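Local coordinates for putative cell wall hydrolase phosphatase-associated protein (Clostridioides difficile, PDB 7CFL) that acts as a cell-wall autolysin, probably a cysteine endopeptidase, this chain being the NlpC/P60 catalytic domain of a longer protein, at residues Asp40-Gln46 and Pro58-Gln64; Met49-Val55 and Ala134-Leu138; Asn103-His108 and Thr118-Asn123. All coordinates share one frame. Numbering follows the deposited sequence.

Contact 1: residues Asp40-Gln46 and Pro58-Gln64; sequences DCSGFTQ and PRVSRDQ. With FLC (citrate anion), chain E.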
loop_
_atom_site.group_PDB
_atom_site.type_symbol
_atom_site.label_atom_id
_atom_site.label_comp_id
_atom_site.label_asym_id
_atom_site.label_seq_id
_atom_site.Cartn_x
_atom_site.Cartn_y
_atom_site.Cartn_z
ATOM N N ASP A 40 5.087 -0.616 9.139
ATOM C CA ASP A 40 5.853 -0.269 7.923
ATOM C C ASP A 40 4.867 -0.426 6.756
ATOM O O ASP A 40 3.679 -0.760 6.995
ATOM C CB ASP A 40 7.176 -1.029 7.836
ATOM C CG ASP A 40 7.075 -2.536 7.676
ATOM O OD1 ASP A 40 6.016 -3.022 7.202
ATOM O OD2 ASP A 40 8.067 -3.227 8.049
ATOM N N CYS A 41 5.293 -0.149 5.534
ATOM C CA CYS A 41 4.317 0.031 4.432
ATOM C C CYS A 41 3.640 -1.330 4.136
ATOM O O CYS A 41 2.426 -1.361 4.093
ATOM C CB CYS A 41 4.987 0.724 3.256
ATOM S SG CYS A 41 6.167 -0.331 2.385
ATOM N N SER A 42 4.380 -2.418 4.117
ATOM C CA SER A 42 3.858 -3.778 3.852
ATOM C C SER A 42 3.199 -4.353 5.112
ATOM O O SER A 42 2.266 -5.127 5.002
ATOM C CB SER A 42 4.982 -4.654 3.364
ATOM O OG SER A 42 6.038 -4.658 4.310
ATOM N N GLY A 43 3.667 -3.980 6.302
ATOM C CA GLY A 43 2.994 -4.428 7.533
ATOM C C GLY A 43 1.603 -3.831 7.644
ATOM O O GLY A 43 0.687 -4.522 8.144
ATOM N N PHE A 44 1.443 -2.601 7.154
ATOM C CA PHE A 44 0.163 -1.872 7.105
ATOM C C PHE A 44 -0.783 -2.588 6.163
ATOM O O PHE A 44 -1.927 -2.900 6.518
ATOM C CB PHE A 44 0.380 -0.445 6.616
ATOM C CG PHE A 44 -0.886 0.356 6.474
ATOM C CD1 PHE A 44 -1.636 0.731 7.580
ATOM C CD2 PHE A 44 -1.325 0.732 5.213
ATOM C CE1 PHE A 44 -2.800 1.472 7.426
ATOM C CE2 PHE A 44 -2.489 1.469 5.067
ATOM C CZ PHE A 44 -3.216 1.852 6.171
ATOM N N THR A 45 -0.342 -2.816 4.934
ATOM C CA THR A 45 -1.235 -3.512 3.973
ATOM C C THR A 45 -1.584 -4.918 4.476
ATOM O O THR A 45 -2.771 -5.266 4.444
ATOM C CB THR A 45 -0.667 -3.508 2.559
ATOM O OG1 THR A 45 0.610 -4.143 2.514
ATOM C CG2 THR A 45 -0.556 -2.106 2.026
ATOM N N GLN A 46 -0.608 -5.701 4.964
ATOM C CA GLN A 46 -0.921 -7.031 5.539
ATOM C C GLN A 46 -1.993 -6.892 6.628
ATOM O O GLN A 46 -2.925 -7.706 6.649
ATOM C CB GLN A 46 0.328 -7.751 6.045
ATOM C CG GLN A 46 0.110 -9.243 6.224
ATOM C CD GLN A 46 1.288 -9.897 6.890
ATOM O OE1 GLN A 46 1.672 -9.499 8.003
ATOM N NE2 GLN A 46 1.801 -10.942 6.282
ATOM N N PRO A 58 1.303 -11.645 1.533
ATOM C CA PRO A 58 2.691 -11.730 1.993
ATOM C C PRO A 58 3.126 -10.565 2.881
ATOM O O PRO A 58 2.532 -9.508 2.867
ATOM C CB PRO A 58 3.525 -11.703 0.701
ATOM C CG PRO A 58 2.590 -12.301 -0.339
ATOM C CD PRO A 58 1.215 -11.816 0.067
ATOM N N ARG A 59 4.161 -10.826 3.686
ATOM C CA ARG A 59 4.690 -9.833 4.650
ATOM C C ARG A 59 5.370 -8.658 3.957
ATOM O O ARG A 59 5.049 -7.542 4.384
ATOM C CB ARG A 59 5.647 -10.487 5.640
ATOM C CG ARG A 59 6.284 -9.511 6.625
ATOM C CD ARG A 59 5.250 -8.752 7.433
ATOM N NE ARG A 59 5.800 -7.764 8.348
ATOM C CZ ARG A 59 6.144 -6.508 8.039
ATOM N NH1 ARG A 59 6.023 -6.038 6.797
ATOM N NH2 ARG A 59 6.592 -5.714 9.002
ATOM N N VAL A 60 6.256 -8.873 2.967
ATOM C CA VAL A 60 7.110 -7.756 2.452
ATOM C C VAL A 60 6.578 -7.289 1.094
ATOM O O VAL A 60 5.945 -8.094 0.373
ATOM C CB VAL A 60 8.616 -8.085 2.406
ATOM C CG1 VAL A 60 9.140 -8.475 3.781
ATOM C CG2 VAL A 60 8.941 -9.149 1.386
ATOM N N SER A 61 6.893 -6.047 0.758
ATOM C CA SER A 61 6.340 -5.361 -0.441
ATOM C C SER A 61 6.668 -6.144 -1.721
ATOM O O SER A 61 5.717 -6.340 -2.511
ATOM C CB SER A 61 6.776 -3.916 -0.512
ATOM O OG SER A 61 8.179 -3.783 -0.654
ATOM N N ARG A 62 7.912 -6.621 -1.896
ATOM C CA ARG A 62 8.360 -7.318 -3.131
ATOM C C ARG A 62 7.579 -8.619 -3.336
ATOM O O ARG A 62 7.347 -8.987 -4.512
ATOM C CB ARG A 62 9.881 -7.511 -3.190
ATOM C CG ARG A 62 10.498 -8.319 -2.063
ATOM C CD ARG A 62 11.978 -7.994 -1.869
ATOM N NE ARG A 62 12.487 -8.575 -0.627
ATOM C CZ ARG A 62 12.636 -7.949 0.550
ATOM N NH1 ARG A 62 12.341 -6.667 0.705
ATOM N NH2 ARG A 62 13.090 -8.628 1.589
ATOM N N ASP A 63 7.142 -9.274 -2.272
ATOM C CA ASP A 63 6.360 -10.534 -2.315
ATOM C C ASP A 63 4.875 -10.190 -2.519
ATOM O O ASP A 63 4.209 -10.863 -3.328
ATOM C CB ASP A 63 6.625 -11.343 -1.031
ATOM C CG ASP A 63 8.059 -11.862 -0.937
ATOM O OD1 ASP A 63 8.696 -11.951 -1.970
ATOM O OD2 ASP A 63 8.564 -12.138 0.197
ATOM N N GLN A 64 4.358 -9.143 -1.876
ATOM C CA GLN A 64 2.961 -8.693 -2.100
ATOM C C GLN A 64 2.816 -8.354 -3.592
ATOM O O GLN A 64 1.782 -8.706 -4.149
ATOM C CB GLN A 64 2.586 -7.509 -1.223
ATOM C CG GLN A 64 2.611 -7.812 0.274
ATOM C CD GLN A 64 2.057 -6.617 1.004
ATOM O OE1 GLN A 64 1.641 -5.615 0.433
ATOM N NE2 GLN A 64 2.140 -6.659 2.320
HETATM C CAC FLC E . 9.587 -4.679 5.465
HETATM C CA FLC E . 9.149 -3.287 5.016
HETATM C CB FLC E . 9.691 -2.831 3.651
HETATM C CBC FLC E . 9.314 -3.833 2.522
HETATM C CG FLC E . 9.082 -1.495 3.221
HETATM C CGC FLC E . 9.288 -0.300 4.115
HETATM O OA1 FLC E . 10.181 -5.412 4.631
HETATM O OA2 FLC E . 9.329 -5.045 6.658
HETATM O OB1 FLC E . 10.161 -3.990 1.614
HETATM O OB2 FLC E . 8.182 -4.383 2.555
HETATM O OG1 FLC E . 10.330 0.364 3.931
HETATM O OG2 FLC E . 8.368 -0.000 4.931
HETATM O OHB FLC E . 11.096 -2.746 3.713
#
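Asp40 caps the helix that begins at Cys41: its OD1 accepts from Gly43 N at 2.7 Å. The same carboxylate forms a two-pronged salt bridge with Arg59 (Arg59 NH1 to Asp40 OD1 and Arg59 NH2 to Asp40 OD2, both 3.0 Å), and Glu34 makes a second salt bridge at NE. Cys41 hardly touches 58-64; its backbone N instead donates to citrate OG2 at 3.1 Å, along a nearly straight line (176°). Ser42 marks the closest backbone approach, its CA 5.2 Å from Ser61 CA. Ser42 OG donates to citrate OB2 at 2.8 Å, and Ser61 N, at the start of the second helix, reaches that same oxygen at 2.8 Å, so one carboxylate bridges the two segments. At Gly43 the guanidinium of Arg59 lies with one face over CA; a CB here would clash with Asp40 OD1 and crowd Arg59 NH2. Three residues after Ser42, about one helical turn, Thr45 OG1 is 2.7 Å from Gln64 OE1, and Gln64 NE2 donates both to Ser42 O (3.1 Å) and to Pro58 O (2.9 Å), tying the second segment's own bend to the first helix. Gln46 closes the interface, with NE2 3.5 Å from Arg59 CA and hydrogen-bonded to Ile57 O. A cysteine in the first turn of a helix, following a capping aspartate, matches the nucleophile position of NlpC/P60 peptidases, and Cys41 packs on His96; the citrate, probably from the crystallisation liquor, thus probably sits in the active-site cleft.

Contact 2: residues Met49-Val55 and Ala134-Leu138; sequences MKKSVGV and ARRVL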
loop_
_atom_site.group_PDB
_atom_site.type_symbol
_atom_site.label_atom_id
_atom_site.label_comp_id
_atom_site.label_asym_id
_atom_site.label_seq_id
_atom_site.Cartn_x
_atom_site.Cartn_y
_atom_site.Cartn_z
ATOM N N MET A 49 -5.557 -5.853 5.358
ATOM C CA MET A 49 -6.185 -6.975 4.608
ATOM C C MET A 49 -6.675 -8.076 5.553
ATOM O O MET A 49 -7.809 -8.565 5.377
ATOM C CB MET A 49 -5.212 -7.530 3.566
ATOM C CG MET A 49 -5.104 -6.639 2.298
ATOM S SD MET A 49 -6.710 -6.240 1.526
ATOM C CE MET A 49 -6.161 -4.860 0.521
ATOM N N LYS A 50 -5.864 -8.442 6.552
ATOM C CA LYS A 50 -6.179 -9.548 7.492
ATOM C C LYS A 50 -7.371 -9.147 8.388
ATOM O O LYS A 50 -8.250 -9.990 8.598
ATOM C CB LYS A 50 -4.935 -9.900 8.325
ATOM C CG LYS A 50 -5.156 -10.932 9.426
ATOM C CD LYS A 50 -3.913 -11.198 10.257
ATOM C CE LYS A 50 -3.599 -10.106 11.264
ATOM N NZ LYS A 50 -2.443 -10.459 12.129
ATOM N N LYS A 51 -7.404 -7.901 8.875
ATOM C CA LYS A 51 -8.337 -7.460 9.949
ATOM C C LYS A 51 -9.674 -7.034 9.346
ATOM O O LYS A 51 -10.717 -7.234 10.009
ATOM C CB LYS A 51 -7.739 -6.316 10.761
ATOM C CG LYS A 51 -6.659 -6.764 11.734
ATOM C CD LYS A 51 -7.174 -7.385 13.032
ATOM C CE LYS A 51 -6.437 -6.880 14.254
ATOM N NZ LYS A 51 -6.860 -7.573 15.492
ATOM N N SER A 52 -9.673 -6.461 8.141
ATOM C CA SER A 52 -10.914 -5.934 7.541
ATOM C C SER A 52 -11.756 -7.114 7.037
ATOM O O SER A 52 -12.912 -7.272 7.488
ATOM C CB SER A 52 -10.596 -4.934 6.461
ATOM O OG SER A 52 -9.787 -5.510 5.463
ATOM N N VAL A 53 -11.168 -7.942 6.180
ATOM C CA VAL A 53 -11.887 -8.955 5.352
ATOM C C VAL A 53 -11.228 -10.338 5.439
ATOM O O VAL A 53 -11.753 -11.254 4.807
ATOM C CB VAL A 53 -12.018 -8.465 3.892
ATOM C CG1 VAL A 53 -12.907 -7.238 3.814
ATOM C CG2 VAL A 53 -10.676 -8.193 3.235
ATOM N N GLY A 54 -10.160 -10.526 6.222
ATOM C CA GLY A 54 -9.563 -11.865 6.439
ATOM C C GLY A 54 -8.849 -12.385 5.196
ATOM O O GLY A 54 -8.805 -13.602 4.981
ATOM N N VAL A 55 -8.256 -11.480 4.429
ATOM C CA VAL A 55 -7.415 -11.835 3.258
ATOM C C VAL A 55 -5.968 -11.819 3.737
ATOM O O VAL A 55 -5.551 -10.784 4.337
ATOM C CB VAL A 55 -7.656 -10.853 2.115
ATOM C CG1 VAL A 55 -6.505 -10.852 1.133
ATOM C CG2 VAL A 55 -8.993 -11.138 1.461
ATOM N N ALA A 134 0.570 -3.350 -9.882
ATOM C CA ALA A 134 -0.587 -3.377 -8.990
ATOM C C ALA A 134 -1.109 -4.802 -8.921
ATOM O O ALA A 134 -0.909 -5.562 -9.881
ATOM C CB ALA A 134 -1.596 -2.393 -9.481
ATOM N N ARG A 135 -1.778 -5.136 -7.825
ATOM C CA ARG A 135 -2.383 -6.459 -7.591
ATOM C C ARG A 135 -3.759 -6.306 -6.937
ATOM O O ARG A 135 -3.926 -5.435 -6.036
ATOM C CB ARG A 135 -1.489 -7.314 -6.697
ATOM C CG ARG A 135 -0.150 -7.680 -7.299
ATOM C CD ARG A 135 -0.286 -8.726 -8.374
ATOM N NE ARG A 135 1.024 -9.065 -8.883
ATOM C CZ ARG A 135 1.255 -9.909 -9.897
ATOM N NH1 ARG A 135 0.269 -10.581 -10.462
ATOM N NH2 ARG A 135 2.492 -10.139 -10.281
ATOM N N ARG A 136 -4.702 -7.126 -7.404
ATOM C CA ARG A 136 -6.079 -7.250 -6.884
ATOM C C ARG A 136 -6.113 -8.516 -6.023
ATOM O O ARG A 136 -5.744 -9.599 -6.522
ATOM C CB ARG A 136 -7.088 -7.258 -8.034
ATOM C CG ARG A 136 -8.526 -7.216 -7.549
ATOM C CD ARG A 136 -9.422 -6.839 -8.716
ATOM N NE ARG A 136 -9.028 -5.504 -9.130
ATOM C CZ ARG A 136 -9.072 -5.031 -10.378
ATOM N NH1 ARG A 136 -9.480 -5.784 -11.382
ATOM N NH2 ARG A 136 -8.674 -3.801 -10.622
ATOM N N VAL A 137 -6.376 -8.329 -4.725
ATOM C CA VAL A 137 -6.438 -9.450 -3.742
ATOM C C VAL A 137 -7.876 -9.703 -3.242
ATOM O O VAL A 137 -8.073 -10.696 -2.487
ATOM C CB VAL A 137 -5.448 -9.172 -2.593
ATOM C CG1 VAL A 137 -4.013 -9.176 -3.090
ATOM C CG2 VAL A 137 -5.746 -7.867 -1.875
ATOM N N LEU A 138 -8.826 -8.817 -3.544
ATOM C CA LEU A 138 -10.268 -8.937 -3.184
ATOM C C LEU A 138 -11.067 -9.559 -4.336
ATOM O O LEU A 138 -10.728 -9.542 -5.545
ATOM C CB LEU A 138 -10.859 -7.555 -2.881
ATOM C CG LEU A 138 -10.161 -6.738 -1.803
ATOM C CD1 LEU A 138 -10.673 -5.319 -1.801
ATOM C CD2 LEU A 138 -10.343 -7.375 -0.434
ATOM O OXT LEU A 138 -12.126 -10.074 -4.033
#
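Residues 134-136 face other partners: Ala134 pairs with Val71 through the backbone, Arg135 NE donates to Ser65 O, and Arg136 forms a salt bridge with Asp80. Contact with 49-55 starts at Val137, just past the strand, whose CA-to-CB bond points toward the helical segment. Its CG2 meets Met49 CE at 3.9 Å, and Val55 CG1 lies 3.9 Å from Val137 O and 4.2 Å from Val137 CB. Even the closest backbone pair, Val55 CA and Val137 CA, is 7.5 Å apart, so no backbone bond spans the gap, and the contact is made almost entirely by side chains. Leu138 ends the chain; its CA-to-CB bond runs sideways, yet CD2 reaches across to Val53 CG2 at 3.8 Å, Met49 SD at 4.3 Å and Val55 CG2 at 4.4 Å. Met49 and Val53 lie one turn apart on the helix, and the turn at Gly54 (phi 71°), with Val55 N bonded to Met49 O at 3.1 Å, brings Val55 beside them. Met49 also rests on Leu81 and Val17, linking the patch to the sheet and helix 13-22. With 195 Å² buried and no hydrogen bond or salt bridge across it, the contact is a small apolar clasp near the surface, fastening the C-terminal tail to the helix end by dispersion and solvent exclusion, without directional bonds.

Contact 3: residues Asn103-His108 and Thr118-Asn123; sequences NGDMIH and TISNIN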
loop_
_atom_site.group_PDB
_atom_site.type_symbol
_atom_site.label_atom_id
_atom_site.label_comp_id
_atom_site.label_asym_id
_atom_site.label_seq_id
_atom_site.Cartn_x
_atom_site.Cartn_y
_atom_site.Cartn_z
ATOM N N ASN A 103 -9.275 8.159 -7.495
ATOM C CA ASN A 103 -8.864 9.541 -7.845
ATOM C C ASN A 103 -7.338 9.682 -7.715
ATOM O O ASN A 103 -6.890 10.819 -7.443
ATOM C CB ASN A 103 -9.611 10.550 -6.968
ATOM C CG ASN A 103 -11.098 10.524 -7.253
ATOM O OD1 ASN A 103 -11.901 10.086 -6.429
ATOM N ND2 ASN A 103 -11.460 10.946 -8.453
ATOM N N GLY A 104 -6.575 8.585 -7.898
ATOM C CA GLY A 104 -5.102 8.552 -7.758
ATOM C C GLY A 104 -4.628 8.388 -6.323
ATOM O O GLY A 104 -3.437 8.138 -6.161
ATOM N N ASP A 105 -5.528 8.520 -5.354
ATOM C CA ASP A 105 -5.172 8.514 -3.910
ATOM C C ASP A 105 -4.849 7.082 -3.470
ATOM O O ASP A 105 -5.547 6.138 -3.878
ATOM C CB ASP A 105 -6.296 9.136 -3.085
ATOM C CG ASP A 105 -6.315 10.655 -3.095
ATOM O OD1 ASP A 105 -5.295 11.263 -3.459
ATOM O OD2 ASP A 105 -7.357 11.218 -2.773
ATOM N N MET A 106 -3.827 6.918 -2.625
ATOM C CA MET A 106 -3.628 5.653 -1.895
ATOM C C MET A 106 -3.444 5.981 -0.414
ATOM O O MET A 106 -2.954 7.084 -0.092
ATOM C CB MET A 106 -2.389 4.888 -2.365
ATOM C CG MET A 106 -1.084 5.698 -2.263
ATOM S SD MET A 106 0.319 4.699 -2.705
ATOM C CE MET A 106 1.647 5.881 -2.595
ATOM N N ILE A 107 -3.835 5.039 0.409
ATOM C CA ILE A 107 -3.485 5.102 1.855
ATOM C C ILE A 107 -2.264 4.204 2.078
ATOM O O ILE A 107 -2.230 3.094 1.567
ATOM C CB ILE A 107 -4.680 4.772 2.752
ATOM C CG1 ILE A 107 -4.352 4.986 4.256
ATOM C CG2 ILE A 107 -5.167 3.357 2.516
ATOM C CD1 ILE A 107 -5.596 5.146 5.088
ATOM N N HIS A 108 -1.328 4.634 2.941
ATOM C CA HIS A 108 -0.065 3.883 3.127
ATOM C C HIS A 108 0.617 4.337 4.405
ATOM O O HIS A 108 0.338 5.445 4.885
ATOM C CB HIS A 108 0.882 3.995 1.917
ATOM C CG HIS A 108 1.330 5.373 1.580
ATOM N ND1 HIS A 108 2.638 5.665 1.226
ATOM C CD2 HIS A 108 0.682 6.555 1.598
ATOM C CE1 HIS A 108 2.751 6.952 0.991
ATOM N NE2 HIS A 108 1.571 7.519 1.211
ATOM N N THR A 118 -0.888 7.778 6.090
ATOM C CA THR A 118 -1.302 9.044 5.460
ATOM C C THR A 118 -1.857 8.688 4.087
ATOM O O THR A 118 -1.804 7.500 3.689
ATOM C CB THR A 118 -0.155 10.058 5.336
ATOM O OG1 THR A 118 -0.717 11.314 4.961
ATOM C CG2 THR A 118 0.904 9.682 4.320
ATOM N N ILE A 119 -2.314 9.722 3.413
ATOM C CA ILE A 119 -2.866 9.592 2.034
ATOM C C ILE A 119 -1.984 10.407 1.085
ATOM O O ILE A 119 -1.692 11.593 1.392
ATOM C CB ILE A 119 -4.342 10.018 2.031
ATOM C CG1 ILE A 119 -5.216 8.967 2.723
ATOM C CG2 ILE A 119 -4.818 10.286 0.605
ATOM C CD1 ILE A 119 -6.588 9.463 3.093
ATOM N N SER A 120 -1.605 9.801 -0.041
ATOM C CA SER A 120 -0.752 10.409 -1.088
ATOM C C SER A 120 -1.348 10.009 -2.439
ATOM O O SER A 120 -2.162 9.056 -2.460
ATOM C CB SER A 120 0.679 9.970 -1.012
ATOM O OG SER A 120 1.196 10.102 0.297
ATOM N N ASN A 121 -0.982 10.747 -3.482
ATOM C CA ASN A 121 -1.507 10.566 -4.855
ATOM C C ASN A 121 -0.436 9.877 -5.723
ATOM O O ASN A 121 0.669 10.395 -5.883
ATOM C CB ASN A 121 -2.001 11.899 -5.413
ATOM C CG ASN A 121 -2.955 11.665 -6.556
ATOM O OD1 ASN A 121 -2.511 11.313 -7.639
ATOM N ND2 ASN A 121 -4.250 11.762 -6.281
ATOM N N ILE A 122 -0.768 8.742 -6.319
ATOM C CA ILE A 122 0.186 7.971 -7.172
ATOM C C ILE A 122 0.547 8.786 -8.436
ATOM O O ILE A 122 1.544 8.415 -9.073
ATOM C CB ILE A 122 -0.385 6.569 -7.477
ATOM C CG1 ILE A 122 -1.471 6.598 -8.557
ATOM C CG2 ILE A 122 -0.861 5.884 -6.190
ATOM C CD1 ILE A 122 -2.031 5.249 -8.889
ATOM N N ASN A 123 -0.187 9.861 -8.767
ATOM C CA ASN A 123 0.047 10.691 -9.979
ATOM C C ASN A 123 0.958 11.874 -9.646
ATOM O O ASN A 123 1.395 12.565 -10.598
ATOM C CB ASN A 123 -1.252 11.174 -10.628
ATOM C CG ASN A 123 -2.146 10.027 -11.042
ATOM O OD1 ASN A 123 -1.696 9.117 -11.738
ATOM N ND2 ASN A 123 -3.412 10.080 -10.645
#
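Four backbone hydrogen bonds set the register of this antiparallel hairpin. Met106 N donates to Ser120 O at 2.7 Å (172°) and Ser120 N returns to Met106 O at 3.0 Å; His108 N to Thr118 O (3.0 Å) and Thr118 N to His108 O (2.9 Å) form the second hydrogen-bonded pair. Past the strand ends, Ile122 N donates to Gly104 O at 2.7 Å. Side chains add to this: His108 NE2 and Ser120 OG are hydrogen-bonded at 2.8 Å, near the ring plane, while Asn121 ND2 bonds Asn103 O at 3.0 Å and Asp105 OD1 at 3.1 Å. Asn121 OD1 accepts from Asn123 N (3.0 Å), an Asx turn at the end of the strand. Gly104, with positive phi, sits where a CB would clash with Asn121 OD1 and Asn123 ND2. Packing follows on both faces: Ile107 CB lies 4.2 Å from Ile119 CG1, and on the other face Met106 SD is 3.9 Å from Ile122 CG2. Strand 118-121 is the sheet's edge; 105-110 continues inward to 96-102, where His96 bonds His108 ND1, with helix 125-128 against Met106 and Ser120 through Tyr127.

In the fold
Contacts 1 and 2 use successive parts of helix 41-53, their centres 11 Å apart, and meet where Gln64 O lies 3.8 Å from Arg135 CG. Contact 3 is about 17 Å from each, centre to centre. It still touches contact 1 through Phe44, whose CZ is 3.8 Å from Ile107 CG1 and whose CE2 is 3.9 Å from His108 CA, so the helix packs directly on the sheet. Across this junction Cys41 SG and His108 ND1 are 7.1 Å apart, with His96 between them, an arrangement consistent with the Cys-His-His triad of NlpC/P60 enzymes. Contact 2, about 8 Å from contact 3 at the nearest atoms, lies at the C-terminal end of that helix.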